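Local coordinates for protein CDA peptide synthetase I (Streptomyces coelicolor, PDB 5DU9) that forms the condensation domain of a modular peptide synthetase, a two-lobed fold related to the CoA-dependent acyltransferases, at residues H10-T13 against S14-C18; C18-L21 against A22-D26; G192-D195 against R196-G200; A199-E202 against A203-S207. The protein carries 1 engineered substitution. All blocks are in the same frame, centred on the assembly; numbering follows the deposited sequence.

Contact 1: H10-T13 against S14-C18; sequences HGLT and SAQHC. Engineered in segment 14-18: Cys18 (natural residue Glu). With UM2 ((2S)-2-amino-N-butyl-propanamide), chain E.
Thr13 and Gln16 form a capping box at the first turn of helix 14-24, identified by two reciprocal hydrogen bonds. Gln16 N donates to Thr13 OG1 (3.0 Å), and Gln16 OE1 accepts from Thr13 N (3.1 Å) in a nearly straight bond of 174°, in the plane of the amide and on a lone pair. With chi1 at 66°, the hydroxyl of Thr13 sits between its own backbone N and carbonyl carbon, where it can accept from the N-H of Gln16 in the first turn. Thr13 OG1 is also hydrogen-bonded to Met308 O, and Gln16 NE2 to Ile159 O, so the box is tied to two other parts of the chain. His17 N to Thr13 O, 2.9 Å, begins the regular helical pattern.

The nonpolar part is a CH-pi contact: Leu12 CB lies 3.7 Å from the centroid of the His17 imidazole, 20° off its normal. Water 2, in the plane of that ring at its edge, donates to Leu12 O at 2.7 Å and also pairs with His17 NE2.

Next to His17, the engineered Cys18 carries UM2 through a covalent bond between SG and CCH of 1.8 Å. The capping chemistry probably fixes the start of the helix, since the backbone N-H groups of Thr13 and Gln16 are both engaged by side-chain oxygens at the turn leading to the ligand-bearing residue.

Contact 2: C18-L21 against A22-D26; sequences CVWL and AQQLD. Engineered in segment 18-21: Cys18 (natural residue Glu). With UM2 ((2S)-2-amino-N-butyl-propanamide), chain E.
One face of the Trp20 indole is covered by the side chain of Gln24, one helical turn later, and by water 3 on the same side. Gln24 CG stands 3.9 Å from the centroid of the six-membered ring, only 5° off its normal, which defines a CH-pi contact over the face. Beyond it the carboxamide stacks on the indole with the two planes 19° apart. The amide is displaced toward the rim: NE2 comes to 3.3 Å from CZ2 of Trp20, while CD lies over the CZ2-CH2 bond. The bend of Gln24 at chi2, -100°, folds the amide over the ring instead of letting the chain extend past it. Water 3 links the two residues, donating to Trp20 O at 3.0 Å and accepting from Gln24 NE2 at 3.3 Å.

Beneath the side chains runs ordinary helix bonding. Ala22 N reaches Cys18 O, and Gln23 N reaches Val19 O at 2.8 Å. Toward the end of the helix the pattern slackens: Gln24 N bonds Trp20 O at 3.2 Å and makes a second, weak bond to Leu21 O.

Cys18 and Val19 belong to the ligand pocket, where Val19 CG2 packs 3.7 Å from CCJ of UM2. Val19 also touches the loop residues Ile159 and Met308, and Ala22 rests on Tyr32. Gln23 OE1 is hydrogen-bonded to His157 NE2, joining the last turns of helix 14-24 to strand 149-157 of the six-stranded sheet.

Contact 3: G192-D195 against R196-G200; sequences GDTD and RMVAG
Asp193 is the N-cap of helix 194-205, and the capping bond runs from Arg196 N to Asp193 OD2 at 2.9 Å. The donor meets the oxygen on its anti side, 23° out of the carboxylate plane. CG of Asp193 lies anti to the backbone N (chi1 -180°), which swings the carboxylate over the first turn, and Met197 N completes that turn by bonding Asp193 O at 3.3 Å.

Asp193 and Arg196 also meet as side chains, though not as a salt bridge. The flat groups are almost parallel, 4° apart, but OD2 lies well out of the guanidinium plane, 4.1 Å from NE, with no N-H directed at it. The side chains come closest where OD2 of Asp193 meets the aliphatic CG of Arg196, 3.6 Å away. On the buried flank Thr194 CG2 packs against Val198 CG2 at 4.1 Å, and Val198 N bonds Thr194 O at 2.8 Å. Asp195 points elsewhere, its OD1 bonded to His10 ND1.

The carboxylate of Asp193 probably interacts favourably with the helix dipole, while its attraction to Arg196 is probably weak and undirected; a sulfate near the arginine probably comes from the crystallisation liquor.

Contact 4: A199-E202 against A203-S207; sequences AGEE and AYRAS
Glu201, Glu202 and Arg205 share the last turns of helix 194-205, where close backbone packing contrasts with an exposed side formed by Glu202 and the end of Arg205. On the tight side, Tyr204 N bonds Gly200 O at 3.0 Å and Arg205 N bonds Glu201 O at 2.9 Å. Tyr204 is buried: its phenol leads away from these segments to Arg344 and Phe345, and OH is hydrogen-bonded to Asp213 OD2, in the next helix. Glu201 stands at the border, its OE1 accepting from Ser14 N.

The exposed side is looser. The Arg205 chain bends at chi3 (-72°), bringing the guanidinium back along the helix with one face over Glu201 O and Glu202 CA, and NH2 lies against the aliphatic stem of Glu202. The charged ends stay beyond salt-bridge range, Glu201 OE1 4.1 Å from NH1 and Glu202 OE2 4.3 Å from NH2, and each carboxylate plane stands nearly upright to the guanidinium, 80° apart for Glu201. Water 4 bridges one gap: in the guanidinium plane at its edge, it accepts from Arg205 NH2 at 3.1 Å and donates to Glu201 OE1 at 2.7 Å.

Past the helical residues, Ser207 is the N-cap of helix 208-220, with a weak bond from Arg209 N to its OG. Tyr204 O takes two donors from this one residue, Ser207 N and Ser207 OG, the hydroxyl at 2.7 Å.

Contacts 1 and 2 follow one another on helix 14-24 and share Cys18; contacts 3 and 4 do the same on helix 194-205, sharing Ala199 and Gly200. Contact 1 is buried, contact 3 partly so, and contacts 2 and 4 lie at the surface. Both inner contacts are N-caps, one by a threonine hydroxyl within a capping box and the other by a carboxylate. In the outer pair, beside the helix bonds, side chains fold over neighbours, an amide on an indole in contact 2 and a guanidinium back over the helix backbone in contact 4. The 10-18 region joins the two helices through His10 to Asp195 and Ser14 to Glu201, whereas contact 2 touches neither 192-200 nor 199-207.

Contact 1: H10-T13 against S14-C18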
ATOM      1  N   HIS A  10      -2.842  24.491  -5.106  1.00 25.06           N
ATOM      2  CA  HIS A  10      -3.693  23.477  -4.500  1.00 23.78           C
ATOM      3  C   HIS A  10      -3.148  23.023  -3.154  1.00 24.69           C
ATOM      4  O   HIS A  10      -1.946  22.820  -2.997  1.00 22.03           O
ATOM      5  CB  HIS A  10      -3.834  22.279  -5.440  1.00 22.61           C
ATOM      6  CG  HIS A  10      -4.504  22.605  -6.738  1.00 23.97           C
ATOM      7  ND1 HIS A  10      -5.873  22.678  -6.871  1.00 25.16           N
ATOM      8  CD2 HIS A  10      -3.994  22.873  -7.964  1.00 24.74           C
ATOM      9  CE1 HIS A  10      -6.179  22.981  -8.120  1.00 31.07           C
ATOM     10  NE2 HIS A  10      -5.055  23.107  -8.804  1.00 26.62           N
ATOM     11  N   GLY A  11      -4.039  22.866  -2.181  1.00 22.59           N
ATOM     12  CA  GLY A  11      -3.643  22.390  -0.870  1.00 21.70           C
ATOM     13  C   GLY A  11      -3.287  20.919  -0.911  1.00 20.69           C
ATOM     14  O   GLY A  11      -3.850  20.159  -1.700  1.00 19.71           O
ATOM     15  N   LEU A  12      -2.334  20.522  -0.074  1.00 19.07           N
ATOM     16  CA  LEU A  12      -1.964  19.119   0.066  1.00 17.53           C
ATOM     17  C   LEU A  12      -2.901  18.413   1.029  1.00 17.32           C
ATOM     18  O   LEU A  12      -3.418  19.025   1.964  1.00 18.30           O
ATOM     19  CB  LEU A  12      -0.529  18.976   0.577  1.00 17.12           C
ATOM     20  CG  LEU A  12       0.611  19.037  -0.434  1.00 17.51           C
ATOM     21  CD1 LEU A  12       0.659  20.400  -1.111  1.00 21.05           C
ATOM     22  CD2 LEU A  12       1.929  18.732   0.263  1.00 16.68           C
ATOM     23  N   THR A  13      -3.113  17.121   0.803  1.00 16.25           N
ATOM     24  CA  THR A  13      -3.792  16.291   1.786  1.00 16.25           C
ATOM     25  C   THR A  13      -2.869  16.113   2.980  1.00 16.01           C
ATOM     26  O   THR A  13      -1.678  16.401   2.893  1.00 15.83           O
ATOM     27  CB  THR A  13      -4.147  14.913   1.236  1.00 15.20           C
ATOM     28  OG1 THR A  13      -2.935  14.195   0.982  1.00 14.77           O
ATOM     29  CG2 THR A  13      -4.959  15.029  -0.053  1.00 15.45           C
ATOM     30  N   SER A  14      -3.411  15.618   4.085  1.00 16.36           N
ATOM     31  CA  SER A  14      -2.594  15.351   5.264  1.00 16.51           C
ATOM     32  C   SER A  14      -1.478  14.363   4.940  1.00 15.41           C
ATOM     33  O   SER A  14      -0.329  14.553   5.342  1.00 15.53           O
ATOM     34  CB  SER A  14      -3.456  14.806   6.402  1.00 19.08           C
ATOM     35  OG  SER A  14      -4.292  15.823   6.926  1.00 18.56           O
ATOM     36  N   ALA A  15      -1.825  13.304   4.221  1.00 14.55           N
ATOM     37  CA  ALA A  15      -0.851  12.288   3.845  1.00 13.65           C
ATOM     38  C   ALA A  15       0.242  12.884   2.961  1.00 13.33           C
ATOM     39  O   ALA A  15       1.409  12.540   3.086  1.00 13.98           O
ATOM     40  CB  ALA A  15      -1.531  11.136   3.136  1.00 13.18           C
ATOM     41  N   GLN A  16      -0.138  13.786   2.068  1.00 13.49           N
ATOM     42  CA  GLN A  16       0.843  14.421   1.200  1.00 13.65           C
ATOM     43  C   GLN A  16       1.767  15.341   1.999  1.00 14.33           C
ATOM     44  O   GLN A  16       2.974  15.380   1.749  1.00 16.72           O
ATOM     45  CB  GLN A  16       0.144  15.192   0.084  1.00 13.81           C
ATOM     46  CG  GLN A  16      -0.450  14.280  -0.967  1.00 13.14           C
ATOM     47  CD  GLN A  16      -1.189  15.032  -2.055  1.00 13.75           C
ATOM     48  OE1 GLN A  16      -1.974  15.934  -1.780  1.00 15.00           O
ATOM     49  NE2 GLN A  16      -0.944  14.658  -3.300  1.00 13.53           N
ATOM     50  N   HIS A  17       1.206  16.073   2.961  1.00 15.19           N
ATOM     51  CA  HIS A  17       2.010  16.896   3.867  1.00 16.21           C
ATOM     52  C   HIS A  17       3.032  16.031   4.606  1.00 16.88           C
ATOM     53  O   HIS A  17       4.179  16.430   4.796  1.00 17.10           O
ATOM     54  CB  HIS A  17       1.126  17.626   4.881  1.00 18.88           C
ATOM     55  CG  HIS A  17       0.571  18.927   4.385  1.00 31.16           C
ATOM     56  ND1 HIS A  17       1.357  20.038   4.170  1.00 30.01           N
ATOM     57  CD2 HIS A  17      -0.697  19.299   4.083  1.00 26.07           C
ATOM     58  CE1 HIS A  17       0.600  21.036   3.746  1.00 26.70           C
ATOM     59  NE2 HIS A  17      -0.650  20.614   3.685  1.00 26.10           N
ATOM     60  N   CYS A  18       2.599  14.845   5.023  1.00 15.47           N
ATOM     61  CA  CYS A  18       3.458  13.912   5.746  1.00 15.53           C
ATOM     62  C   CYS A  18       4.647  13.467   4.889  1.00 15.05           C
ATOM     63  O   CYS A  18       5.799  13.480   5.341  1.00 18.16           O
ATOM     64  CB  CYS A  18       2.643  12.694   6.195  1.00 15.14           C
ATOM     65  SG  CYS A  18       3.591  11.395   7.030  1.00 19.43           S
TER
HETATM   66  CCH UM2 E 503       2.730   9.816   6.901  1.00 33.59           C
HETATM   67  CCI UM2 E 503       2.425   9.450   5.460  1.00 34.02           C
HETATM   68  CCJ UM2 E 503       3.579   8.712   4.777  1.00 29.49           C
HETATM   69  CCK UM2 E 503       3.619   7.220   5.111  1.00 41.93           C
HETATM   70  NCL UM2 E 503       2.733   6.400   4.295  1.00 30.44           N
HETATM   71  CCM UM2 E 503       3.113   5.216   3.809  1.00 25.63           C
HETATM   72  OCN UM2 E 503       4.279   4.929   3.587  1.00 23.97           O
HETATM   73  CCO UM2 E 503       2.030   4.204   3.562  1.00 21.03           C
HETATM   74  CCP UM2 E 503       1.791   3.400   4.836  1.00 25.91           C
HETATM   75  NCQ UM2 E 503       2.442   3.270   2.497  1.00 21.92           N
HETATM   76  O   HOH W   1      -3.202  17.843  -3.234  1.00 19.32           O
HETATM   77  O   HOH W   2      -3.490  21.564   2.853  1.00 44.57           O

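Contact 2: C18-L21 against A22-D26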
ATOM      1  N   CYS A  18       2.599  14.845   5.023  1.00 15.47           N
ATOM      2  CA  CYS A  18       3.458  13.912   5.746  1.00 15.53           C
ATOM      3  C   CYS A  18       4.647  13.467   4.889  1.00 15.05           C
ATOM      4  O   CYS A  18       5.799  13.480   5.341  1.00 18.16           O
ATOM      5  CB  CYS A  18       2.643  12.694   6.195  1.00 15.14           C
ATOM      6  SG  CYS A  18       3.591  11.395   7.030  1.00 19.43           S
ATOM      7  N   VAL A  19       4.363  13.070   3.654  1.00 15.39           N
ATOM      8  CA  VAL A  19       5.409  12.647   2.738  1.00 13.75           C
ATOM      9  C   VAL A  19       6.336  13.815   2.420  1.00 14.93           C
ATOM     10  O   VAL A  19       7.553  13.650   2.372  1.00 15.57           O
ATOM     11  CB  VAL A  19       4.815  12.072   1.439  1.00 14.45           C
ATOM     12  CG1 VAL A  19       5.906  11.790   0.410  1.00 16.10           C
ATOM     13  CG2 VAL A  19       4.048  10.794   1.745  1.00 12.68           C
ATOM     14  N   TRP A  20       5.762  14.999   2.222  1.00 15.01           N
ATOM     15  CA  TRP A  20       6.568  16.166   1.902  1.00 16.05           C
ATOM     16  C   TRP A  20       7.586  16.441   3.010  1.00 17.19           C
ATOM     17  O   TRP A  20       8.774  16.624   2.732  1.00 18.68           O
ATOM     18  CB  TRP A  20       5.686  17.396   1.672  1.00 16.77           C
ATOM     19  CG  TRP A  20       6.468  18.559   1.156  1.00 21.98           C
ATOM     20  CD1 TRP A  20       6.811  18.803  -0.143  1.00 22.62           C
ATOM     21  CD2 TRP A  20       7.025  19.629   1.925  1.00 25.34           C
ATOM     22  NE1 TRP A  20       7.544  19.957  -0.230  1.00 32.58           N
ATOM     23  CE2 TRP A  20       7.689  20.485   1.026  1.00 28.19           C
ATOM     24  CE3 TRP A  20       7.026  19.948   3.285  1.00 29.20           C
ATOM     25  CZ2 TRP A  20       8.344  21.642   1.442  1.00 34.17           C
ATOM     26  CZ3 TRP A  20       7.677  21.094   3.697  1.00 41.25           C
ATOM     27  CH2 TRP A  20       8.326  21.928   2.779  1.00 51.80           C
ATOM     28  N   LEU A  21       7.128  16.451   4.260  1.00 17.55           N
ATOM     29  CA  LEU A  21       8.018  16.697   5.394  1.00 20.69           C
ATOM     30  C   LEU A  21       9.084  15.618   5.511  1.00 21.08           C
ATOM     31  O   LEU A  21      10.236  15.908   5.822  1.00 21.03           O
ATOM     32  CB  LEU A  21       7.234  16.773   6.705  1.00 23.71           C
ATOM     33  CG  LEU A  21       6.394  18.026   6.960  1.00 31.54           C
ATOM     34  CD1 LEU A  21       5.692  17.914   8.306  1.00 39.63           C
ATOM     35  CD2 LEU A  21       7.242  19.288   6.914  1.00 30.58           C
ATOM     36  N   ALA A  22       8.692  14.371   5.275  1.00 17.69           N
ATOM     37  CA  ALA A  22       9.623  13.257   5.386  1.00 17.82           C
ATOM     38  C   ALA A  22      10.682  13.327   4.288  1.00 20.49           C
ATOM     39  O   ALA A  22      11.846  12.990   4.510  1.00 21.02           O
ATOM     40  CB  ALA A  22       8.879  11.939   5.322  1.00 20.89           C
ATOM     41  N   GLN A  23      10.275  13.767   3.104  1.00 17.26           N
ATOM     42  CA  GLN A  23      11.196  13.881   1.983  1.00 23.34           C
ATOM     43  C   GLN A  23      12.271  14.915   2.281  1.00 26.53           C
ATOM     44  O   GLN A  23      13.418  14.757   1.873  1.00 23.44           O
ATOM     45  CB  GLN A  23      10.448  14.258   0.701  1.00 19.83           C
ATOM     46  CG  GLN A  23      11.301  14.186  -0.554  1.00 21.55           C
ATOM     47  CD  GLN A  23      11.767  12.778  -0.855  1.00 21.92           C
ATOM     48  OE1 GLN A  23      10.994  11.945  -1.328  1.00 20.84           O
ATOM     49  NE2 GLN A  23      13.034  12.498  -0.570  1.00 23.96           N
ATOM     50  N   GLN A  24      11.894  15.969   2.999  1.00 20.31           N
ATOM     51  CA  GLN A  24      12.813  17.056   3.321  1.00 25.07           C
ATOM     52  C   GLN A  24      13.967  16.597   4.212  1.00 26.45           C
ATOM     53  O   GLN A  24      15.028  17.225   4.232  1.00 24.96           O
ATOM     54  CB  GLN A  24      12.063  18.200   4.008  1.00 26.54           C
ATOM     55  CG  GLN A  24      11.074  18.935   3.114  1.00 30.21           C
ATOM     56  CD  GLN A  24      11.618  20.248   2.579  1.00 43.63           C
ATOM     57  OE1 GLN A  24      12.189  21.048   3.322  1.00 37.46           O
ATOM     58  NE2 GLN A  24      11.438  20.477   1.283  1.00 52.30           N
ATOM     59  N   LEU A  25      13.759  15.514   4.955  1.00 22.64           N
ATOM     60  CA  LEU A  25      14.806  14.971   5.821  1.00 24.07           C
ATOM     61  C   LEU A  25      15.924  14.328   5.003  1.00 24.51           C
ATOM     62  O   LEU A  25      17.031  14.119   5.498  1.00 26.21           O
ATOM     63  CB  LEU A  25      14.223  13.941   6.795  1.00 23.52           C
ATOM     64  CG  LEU A  25      13.145  14.433   7.762  1.00 29.23           C
ATOM     65  CD1 LEU A  25      12.609  13.272   8.588  1.00 28.51           C
ATOM     66  CD2 LEU A  25      13.682  15.524   8.669  1.00 34.31           C
ATOM     67  N   ASP A  26      15.616  14.012   3.749  1.00 23.18           N
ATOM     68  CA  ASP A  26      16.562  13.367   2.847  1.00 25.26           C
ATOM     69  C   ASP A  26      16.218  13.792   1.420  1.00 26.25           C
ATOM     70  O   ASP A  26      15.713  12.994   0.630  1.00 26.41           O
ATOM     71  CB  ASP A  26      16.504  11.844   3.006  1.00 29.50           C
ATOM     72  CG  ASP A  26      17.526  11.123   2.152  1.00 38.84           C
ATOM     73  OD1 ASP A  26      18.523  11.754   1.755  1.00 31.95           O
ATOM     74  OD2 ASP A  26      17.332   9.919   1.882  1.00 49.26           O
TER
HETATM   75  CCH UM2 E 503       2.730   9.816   6.901  1.00 33.59           C
HETATM   76  CCI UM2 E 503       2.425   9.450   5.460  1.00 34.02           C
HETATM   77  CCJ UM2 E 503       3.579   8.712   4.777  1.00 29.49           C
HETATM   78  CCK UM2 E 503       3.619   7.220   5.111  1.00 41.93           C
HETATM   79  NCL UM2 E 503       2.733   6.400   4.295  1.00 30.44           N
HETATM   80  CCM UM2 E 503       3.113   5.216   3.809  1.00 25.63           C
HETATM   81  OCN UM2 E 503       4.279   4.929   3.587  1.00 23.97           O
HETATM   82  CCO UM2 E 503       2.030   4.204   3.562  1.00 21.03           C
HETATM   83  CCP UM2 E 503       1.791   3.400   4.836  1.00 25.91           C
HETATM   84  NCQ UM2 E 503       2.442   3.270   2.497  1.00 21.92           N
HETATM   85  O   HOH W   3       9.890  17.773   0.242  1.00 33.62           O

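Contact 3: G192-D195 against R196-G200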
ATOM      1  N   GLY A 192     -12.732  11.755  -9.134  1.00 21.85           N
ATOM      2  CA  GLY A 192     -13.209  12.824  -8.278  1.00 21.53           C
ATOM      3  C   GLY A 192     -12.241  13.989  -8.199  1.00 22.65           C
ATOM      4  O   GLY A 192     -11.235  14.029  -8.911  1.00 22.55           O
ATOM      5  N   ASP A 193     -12.548  14.938  -7.319  1.00 20.00           N
ATOM      6  CA  ASP A 193     -11.805  16.190  -7.225  1.00 20.57           C
ATOM      7  C   ASP A 193     -10.981  16.275  -5.947  1.00 20.70           C
ATOM      8  O   ASP A 193     -11.498  16.105  -4.844  1.00 19.28           O
ATOM      9  CB  ASP A 193     -12.766  17.377  -7.296  1.00 21.84           C
ATOM     10  CG  ASP A 193     -12.049  18.702  -7.204  1.00 30.77           C
ATOM     11  OD1 ASP A 193     -11.448  19.122  -8.214  1.00 30.45           O
ATOM     12  OD2 ASP A 193     -12.078  19.320  -6.122  1.00 26.31           O
ATOM     13  N   THR A 194      -9.694  16.561  -6.106  1.00 19.71           N
ATOM     14  CA  THR A 194      -8.774  16.599  -4.977  1.00 19.07           C
ATOM     15  C   THR A 194      -9.063  17.783  -4.055  1.00 19.68           C
ATOM     16  O   THR A 194      -9.015  17.644  -2.837  1.00 19.15           O
ATOM     17  CB  THR A 194      -7.312  16.670  -5.453  1.00 19.14           C
ATOM     18  OG1 THR A 194      -7.023  15.535  -6.280  1.00 18.66           O
ATOM     19  CG2 THR A 194      -6.353  16.679  -4.271  1.00 18.62           C
ATOM     20  N   ASP A 195      -9.360  18.945  -4.631  1.00 20.90           N
ATOM     21  CA  ASP A 195      -9.605  20.134  -3.821  1.00 21.68           C
ATOM     22  C   ASP A 195     -10.739  19.895  -2.827  1.00 21.42           C
ATOM     23  O   ASP A 195     -10.646  20.290  -1.668  1.00 21.44           O
ATOM     24  CB  ASP A 195      -9.932  21.345  -4.701  1.00 23.17           C
ATOM     25  CG  ASP A 195      -8.707  21.921  -5.395  1.00 23.73           C
ATOM     26  OD1 ASP A 195      -7.581  21.750  -4.884  1.00 24.44           O
ATOM     27  OD2 ASP A 195      -8.875  22.568  -6.448  1.00 29.34           O
ATOM     28  N   ARG A 196     -11.804  19.238  -3.275  1.00 21.29           N
ATOM     29  CA  ARG A 196     -12.932  18.962  -2.392  1.00 21.17           C
ATOM     30  C   ARG A 196     -12.555  17.946  -1.316  1.00 19.90           C
ATOM     31  O   ARG A 196     -13.027  18.036  -0.183  1.00 19.90           O
ATOM     32  CB  ARG A 196     -14.137  18.461  -3.190  1.00 21.48           C
ATOM     33  CG  ARG A 196     -14.881  19.560  -3.922  1.00 23.40           C
ATOM     34  CD  ARG A 196     -16.219  19.064  -4.445  1.00 25.21           C
ATOM     35  NE  ARG A 196     -16.104  18.493  -5.785  1.00 26.99           N
ATOM     36  CZ  ARG A 196     -16.707  17.380  -6.199  1.00 29.12           C
ATOM     37  NH1 ARG A 196     -17.475  16.670  -5.381  1.00 25.68           N
ATOM     38  NH2 ARG A 196     -16.530  16.970  -7.447  1.00 26.26           N
ATOM     39  N   MET A 197     -11.710  16.982  -1.675  1.00 18.93           N
ATOM     40  CA  MET A 197     -11.227  15.984  -0.725  1.00 17.80           C
ATOM     41  C   MET A 197     -10.394  16.664   0.365  1.00 17.92           C
ATOM     42  O   MET A 197     -10.551  16.385   1.553  1.00 17.59           O
ATOM     43  CB  MET A 197     -10.412  14.903  -1.455  1.00 16.98           C
ATOM     44  CG  MET A 197      -9.951  13.744  -0.577  1.00 17.00           C
ATOM     45  SD  MET A 197      -9.355  12.322  -1.536  1.00 15.09           S
ATOM     46  CE  MET A 197      -7.931  13.018  -2.373  1.00 16.53           C
ATOM     47  N   VAL A 198      -9.512  17.567  -0.045  1.00 18.53           N
ATOM     48  CA  VAL A 198      -8.700  18.326   0.901  1.00 18.90           C
ATOM     49  C   VAL A 198      -9.577  19.218   1.785  1.00 19.73           C
ATOM     50  O   VAL A 198      -9.339  19.342   2.985  1.00 19.76           O
ATOM     51  CB  VAL A 198      -7.653  19.182   0.156  1.00 19.61           C
ATOM     52  CG1 VAL A 198      -6.964  20.174   1.094  1.00 23.06           C
ATOM     53  CG2 VAL A 198      -6.627  18.275  -0.504  1.00 18.88           C
ATOM     54  N   ALA A 199     -10.593  19.836   1.195  1.00 20.55           N
ATOM     55  CA  ALA A 199     -11.501  20.679   1.965  1.00 21.50           C
ATOM     56  C   ALA A 199     -12.208  19.861   3.045  1.00 20.91           C
ATOM     57  O   ALA A 199     -12.479  20.362   4.141  1.00 21.48           O
ATOM     58  CB  ALA A 199     -12.520  21.348   1.048  1.00 22.53           C
ATOM     59  N   GLY A 200     -12.498  18.603   2.732  1.00 19.88           N
ATOM     60  CA  GLY A 200     -13.114  17.701   3.687  1.00 19.30           C
ATOM     61  C   GLY A 200     -12.217  17.468   4.888  1.00 18.85           C
ATOM     62  O   GLY A 200     -12.684  17.437   6.027  1.00 19.08           O
TER

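Contact 4: A199-E202 against A203-S207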
ATOM      1  N   ALA A 199     -10.593  19.836   1.195  1.00 20.55           N
ATOM      2  CA  ALA A 199     -11.501  20.679   1.965  1.00 21.50           C
ATOM      3  C   ALA A 199     -12.208  19.861   3.045  1.00 20.91           C
ATOM      4  O   ALA A 199     -12.479  20.362   4.141  1.00 21.48           O
ATOM      5  CB  ALA A 199     -12.520  21.348   1.048  1.00 22.53           C
ATOM      6  N   GLY A 200     -12.498  18.603   2.732  1.00 19.88           N
ATOM      7  CA  GLY A 200     -13.114  17.701   3.687  1.00 19.30           C
ATOM      8  C   GLY A 200     -12.217  17.468   4.888  1.00 18.85           C
ATOM      9  O   GLY A 200     -12.684  17.437   6.027  1.00 19.08           O
ATOM     10  N   GLU A 201     -10.921  17.313   4.632  1.00 18.36           N
ATOM     11  CA  GLU A 201      -9.956  17.093   5.704  1.00 18.07           C
ATOM     12  C   GLU A 201      -9.857  18.339   6.571  1.00 19.24           C
ATOM     13  O   GLU A 201      -9.811  18.250   7.795  1.00 19.39           O
ATOM     14  CB  GLU A 201      -8.576  16.736   5.142  1.00 17.53           C
ATOM     15  CG  GLU A 201      -8.540  15.460   4.322  1.00 16.47           C
ATOM     16  CD  GLU A 201      -7.122  15.015   3.997  1.00 16.02           C
ATOM     17  OE1 GLU A 201      -6.222  15.882   3.944  1.00 19.56           O
ATOM     18  OE2 GLU A 201      -6.907  13.799   3.802  1.00 16.71           O
ATOM     19  N   GLU A 202      -9.831  19.497   5.923  1.00 20.18           N
ATOM     20  CA  GLU A 202      -9.783  20.769   6.630  1.00 21.49           C
ATOM     21  C   GLU A 202     -11.008  20.933   7.527  1.00 22.08           C
ATOM     22  O   GLU A 202     -10.898  21.402   8.658  1.00 22.81           O
ATOM     23  CB  GLU A 202      -9.683  21.926   5.634  1.00 22.46           C
ATOM     24  CG  GLU A 202      -8.296  22.072   5.025  1.00 33.98           C
ATOM     25  CD  GLU A 202      -8.236  23.113   3.925  1.00 38.47           C
ATOM     26  OE1 GLU A 202      -9.301  23.623   3.520  1.00 48.43           O
ATOM     27  OE2 GLU A 202      -7.116  23.423   3.465  1.00 42.09           O
ATOM     28  N   ALA A 203     -12.170  20.528   7.025  1.00 21.89           N
ATOM     29  CA  ALA A 203     -13.395  20.607   7.810  1.00 22.52           C
ATOM     30  C   ALA A 203     -13.306  19.682   9.018  1.00 21.90           C
ATOM     31  O   ALA A 203     -13.770  20.027  10.107  1.00 22.73           O
ATOM     32  CB  ALA A 203     -14.603  20.259   6.958  1.00 22.48           C
ATOM     33  N   TYR A 204     -12.704  18.512   8.830  1.00 20.57           N
ATOM     34  CA  TYR A 204     -12.548  17.572   9.932  1.00 20.00           C
ATOM     35  C   TYR A 204     -11.646  18.162  11.014  1.00 22.49           C
ATOM     36  O   TYR A 204     -11.956  18.083  12.202  1.00 21.14           O
ATOM     37  CB  TYR A 204     -11.970  16.237   9.454  1.00 18.56           C
ATOM     38  CG  TYR A 204     -11.360  15.452  10.592  1.00 18.13           C
ATOM     39  CD1 TYR A 204     -12.160  14.803  11.519  1.00 18.15           C
ATOM     40  CD2 TYR A 204      -9.982  15.388  10.754  1.00 17.88           C
ATOM     41  CE1 TYR A 204     -11.602  14.099  12.578  1.00 18.49           C
ATOM     42  CE2 TYR A 204      -9.417  14.692  11.803  1.00 17.65           C
ATOM     43  CZ  TYR A 204     -10.230  14.048  12.710  1.00 19.43           C
ATOM     44  OH  TYR A 204      -9.663  13.355  13.754  1.00 17.55           O
ATOM     45  N   ARG A 205     -10.531  18.753  10.598  1.00 20.80           N
ATOM     46  CA  ARG A 205      -9.585  19.334  11.544  1.00 21.56           C
ATOM     47  C   ARG A 205     -10.229  20.444  12.373  1.00 23.10           C
ATOM     48  O   ARG A 205      -9.852  20.660  13.524  1.00 26.92           O
ATOM     49  CB  ARG A 205      -8.355  19.875  10.810  1.00 21.65           C
ATOM     50  CG  ARG A 205      -7.448  18.780  10.260  1.00 21.79           C
ATOM     51  CD  ARG A 205      -6.070  19.307   9.890  1.00 26.62           C
ATOM     52  NE  ARG A 205      -6.080  20.132   8.684  1.00 26.53           N
ATOM     53  CZ  ARG A 205      -6.096  19.647   7.445  1.00 26.92           C
ATOM     54  NH1 ARG A 205      -6.119  18.337   7.236  1.00 25.31           N
ATOM     55  NH2 ARG A 205      -6.097  20.474   6.409  1.00 32.19           N
ATOM     56  N   ALA A 206     -11.208  21.131  11.787  1.00 23.72           N
ATOM     57  CA  ALA A 206     -11.883  22.241  12.453  1.00 25.33           C
ATOM     58  C   ALA A 206     -13.102  21.795  13.260  1.00 25.60           C
ATOM     59  O   ALA A 206     -13.772  22.622  13.884  1.00 27.03           O
ATOM     60  CB  ALA A 206     -12.301  23.284  11.425  1.00 26.12           C
ATOM     61  N   SER A 207     -13.386  20.496  13.255  1.00 24.35           N
ATOM     62  CA  SER A 207     -14.616  19.976  13.850  1.00 24.58           C
ATOM     63  C   SER A 207     -14.430  19.523  15.291  1.00 24.84           C
ATOM     64  O   SER A 207     -13.306  19.376  15.770  1.00 24.60           O
ATOM     65  CB  SER A 207     -15.151  18.804  13.024  1.00 23.26           C
ATOM     66  OG  SER A 207     -14.392  17.633  13.255  1.00 21.98           O
TER
HETATM   67  O   HOH W   4      -5.592  18.479   4.098  1.00 25.92           O